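Local coordinates for 6-phosphogluconolactonase (Shewanella baltica, PDB 3NWP), which probably hydrolyses 6-phosphogluconolactone to 6-phosphogluconate, the second step of the oxidative pentose phosphate pathway, at residues 67-72 / 103-108. Residues are numbered along the deposited sequence; the frame is centred on the assembly and turned at random.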
loop_
_atom_site.group_PDB
_atom_site.type_symbol
_atom_site.label_atom_id
_atom_site.label_comp_id
_atom_site.label_asym_id
_atom_site.label_seq_id
_atom_site.Cartn_x
_atom_site.Cartn_y
_atom_site.Cartn_z
ATOM N N TYR A 67 5.697 -5.528 12.054
ATOM C CA TYR A 67 5.207 -6.491 11.096
ATOM C C TYR A 67 4.937 -5.786 9.791
ATOM O O TYR A 67 4.326 -4.714 9.791
ATOM C CB TYR A 67 3.913 -7.128 11.598
ATOM C CG TYR A 67 4.062 -8.056 12.752
ATOM C CD1 TYR A 67 4.211 -7.579 14.030
ATOM C CD2 TYR A 67 3.902 -9.429 12.562
ATOM C CE1 TYR A 67 4.313 -8.458 15.123
ATOM C CE2 TYR A 67 3.990 -10.306 13.640
ATOM C CZ TYR A 67 4.204 -9.803 14.911
ATOM O OH TYR A 67 4.299 -10.638 16.003
ATOM N N ILE A 68 5.419 -6.338 8.669
ATOM C CA ILE A 68 5.280 -5.695 7.384
ATOM C C ILE A 68 4.634 -6.615 6.372
ATOM O O ILE A 68 4.911 -7.806 6.336
ATOM C CB ILE A 68 6.641 -5.272 6.821
ATOM C CG1 ILE A 68 7.424 -4.424 7.830
ATOM C CG2 ILE A 68 6.421 -4.520 5.492
ATOM C CD1 ILE A 68 8.840 -3.992 7.351
ATOM N N THR A 69 3.675 -6.096 5.609
ATOM C CA THR A 69 3.103 -6.844 4.510
ATOM C C THR A 69 2.858 -5.920 3.307
ATOM O O THR A 69 3.234 -4.741 3.321
ATOM C CB THR A 69 1.848 -7.642 4.926
ATOM O OG1 THR A 69 1.547 -8.631 3.912
ATOM C CG2 THR A 69 0.613 -6.770 5.192
ATOM N N LEU A 70 2.264 -6.466 2.254
ATOM C CA LEU A 70 2.043 -5.816 0.983
ATOM C C LEU A 70 0.590 -5.409 0.802
ATOM O O LEU A 70 -0.345 -6.121 1.231
ATOM C CB LEU A 70 2.391 -6.808 -0.158
ATOM C CG LEU A 70 3.804 -7.403 -0.121
ATOM C CD1 LEU A 70 3.979 -8.492 -1.191
ATOM C CD2 LEU A 70 4.836 -6.284 -0.297
ATOM N N ALA A 71 0.381 -4.277 0.144
ATOM C CA ALA A 71 -0.961 -3.866 -0.239
ATOM C C ALA A 71 -1.590 -4.818 -1.250
ATOM O O ALA A 71 -2.815 -4.958 -1.287
ATOM C CB ALA A 71 -0.974 -2.396 -0.771
ATOM N N ASP A 72 -0.729 -5.391 -2.077
ATOM C CA ASP A 72 -1.128 -6.286 -3.181
ATOM C C ASP A 72 0.072 -7.013 -3.708
ATOM O O ASP A 72 1.229 -6.692 -3.400
ATOM C CB ASP A 72 -1.859 -5.520 -4.300
ATOM C CG ASP A 72 -0.956 -4.621 -5.125
ATOM O OD1 ASP A 72 -0.072 -3.992 -4.544
ATOM O OD2 ASP A 72 -1.150 -4.489 -6.328
ATOM N N ARG A 103 5.721 -10.562 6.011
ATOM C CA ARG A 103 4.964 -11.657 5.413
ATOM C C ARG A 103 4.440 -11.234 4.069
ATOM O O ARG A 103 3.766 -10.199 3.977
ATOM C CB ARG A 103 3.785 -12.017 6.307
ATOM C CG ARG A 103 3.046 -13.281 5.812
ATOM C CD ARG A 103 3.639 -14.524 6.390
ATOM N NE ARG A 103 3.207 -14.666 7.771
ATOM C CZ ARG A 103 3.588 -15.642 8.585
ATOM N NH1 ARG A 103 4.439 -16.579 8.169
ATOM N NH2 ARG A 103 3.118 -15.671 9.828
ATOM N N GLY A 104 4.777 -11.970 3.003
ATOM C CA GLY A 104 4.239 -11.676 1.701
ATOM C C GLY A 104 2.851 -12.279 1.560
ATOM O O GLY A 104 2.285 -12.837 2.510
ATOM N N LEU A 105 2.327 -12.146 0.355
ATOM C CA LEU A 105 1.007 -12.670 0.005
ATOM C C LEU A 105 1.073 -13.900 -0.894
ATOM O O LEU A 105 0.131 -14.701 -0.875
ATOM C CB LEU A 105 0.167 -11.605 -0.650
ATOM C CG LEU A 105 -0.036 -10.316 0.154
ATOM C CD1 LEU A 105 -0.827 -9.235 -0.588
ATOM C CD2 LEU A 105 -0.773 -10.592 1.430
ATOM N N LYS A 106 2.078 -14.014 -1.760
ATOM C CA LYS A 106 2.180 -15.202 -2.645
ATOM C C LYS A 106 2.372 -16.454 -1.814
ATOM O O LYS A 106 3.135 -16.480 -0.827
ATOM C CB LYS A 106 3.364 -15.050 -3.613
ATOM C CG LYS A 106 3.521 -16.172 -4.631
ATOM C CD LYS A 106 2.377 -16.187 -5.624
ATOM C CE LYS A 106 2.568 -17.175 -6.792
ATOM N NZ LYS A 106 2.588 -18.614 -6.403
ATOM N N ASN A 107 1.687 -17.534 -2.220
ATOM C CA ASN A 107 1.880 -18.867 -1.612
ATOM C C ASN A 107 1.846 -19.913 -2.722
ATOM O O ASN A 107 1.770 -19.565 -3.904
ATOM C CB ASN A 107 0.848 -19.146 -0.508
ATOM C CG ASN A 107 -0.565 -19.039 -1.010
ATOM O OD1 ASN A 107 -0.918 -19.602 -2.081
ATOM N ND2 ASN A 107 -1.392 -18.282 -0.257
HETATM N N MSE A 108 1.948 -21.200 -2.328
HETATM C CA MSE A 108 2.122 -22.250 -3.328
HETATM C C MSE A 108 0.930 -22.538 -4.241
HETATM O O MSE A 108 1.090 -23.203 -5.281
HETATM C CB MSE A 108 2.645 -23.539 -2.676
HETATM C CG MSE A 108 4.129 -23.445 -2.292
HETATM SE SE MSE A 108 5.356 -23.063 -3.810
HETATM C CE MSE A 108 4.963 -24.622 -4.944
#
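In a parallel beta-alpha-beta unit, I68, T69 and L70 of strand 66-74 meet R103 to L105 just where the chain runs out of the short strand 101-102 into a loop. The last regular rung joins R103 N to I68 O at 2.9 Å in a nearly straight bond (166° at the hydrogen). Since the backbone of I68 also pairs with K101, this residue is bracketed by two positions of its neighbour, as in any parallel pair. The next rung would bring R103 O to L70 N, but these atoms stand 4.4 Å apart, too far for a bond. T69 supplies the replacement: its OG1 donates to R103 O over 2.7 Å, approaching somewhat out of the carbonyl plane. OG1 is anti to the backbone N (chi1 -165°), which turns the hydroxyl to the departing loop, and T69 CA lies 3.5 Å from R103 O in a weaker CA-H...O contact. A threonine suits the site, being beta-branched for the strand yet able to satisfy a carbonyl that the sheet no longer serves.

Beyond the polar link, the contact is carried by two leucines, both buried and apolar and so suited to packing on each other beside the strand. L105 sends its CD1 branch over the L70 backbone, 3.6 Å from L70 O, with L70 CB also in van der Waals range, while L105 CD2 comes 3.9 Å from T69 OG1. CD1 of L70 lies 4.3 Å from G104 CA, and the L70 side chain also packs on V88 of helix 84-91, which links the strands. L105 CD1 further touches the backbone of D72, whose carboxylate is hydrogen-bonded to S145. The arrangement lies where the second strand of a beta-alpha-beta crossover in a Rossmann-like fold runs out into a loop.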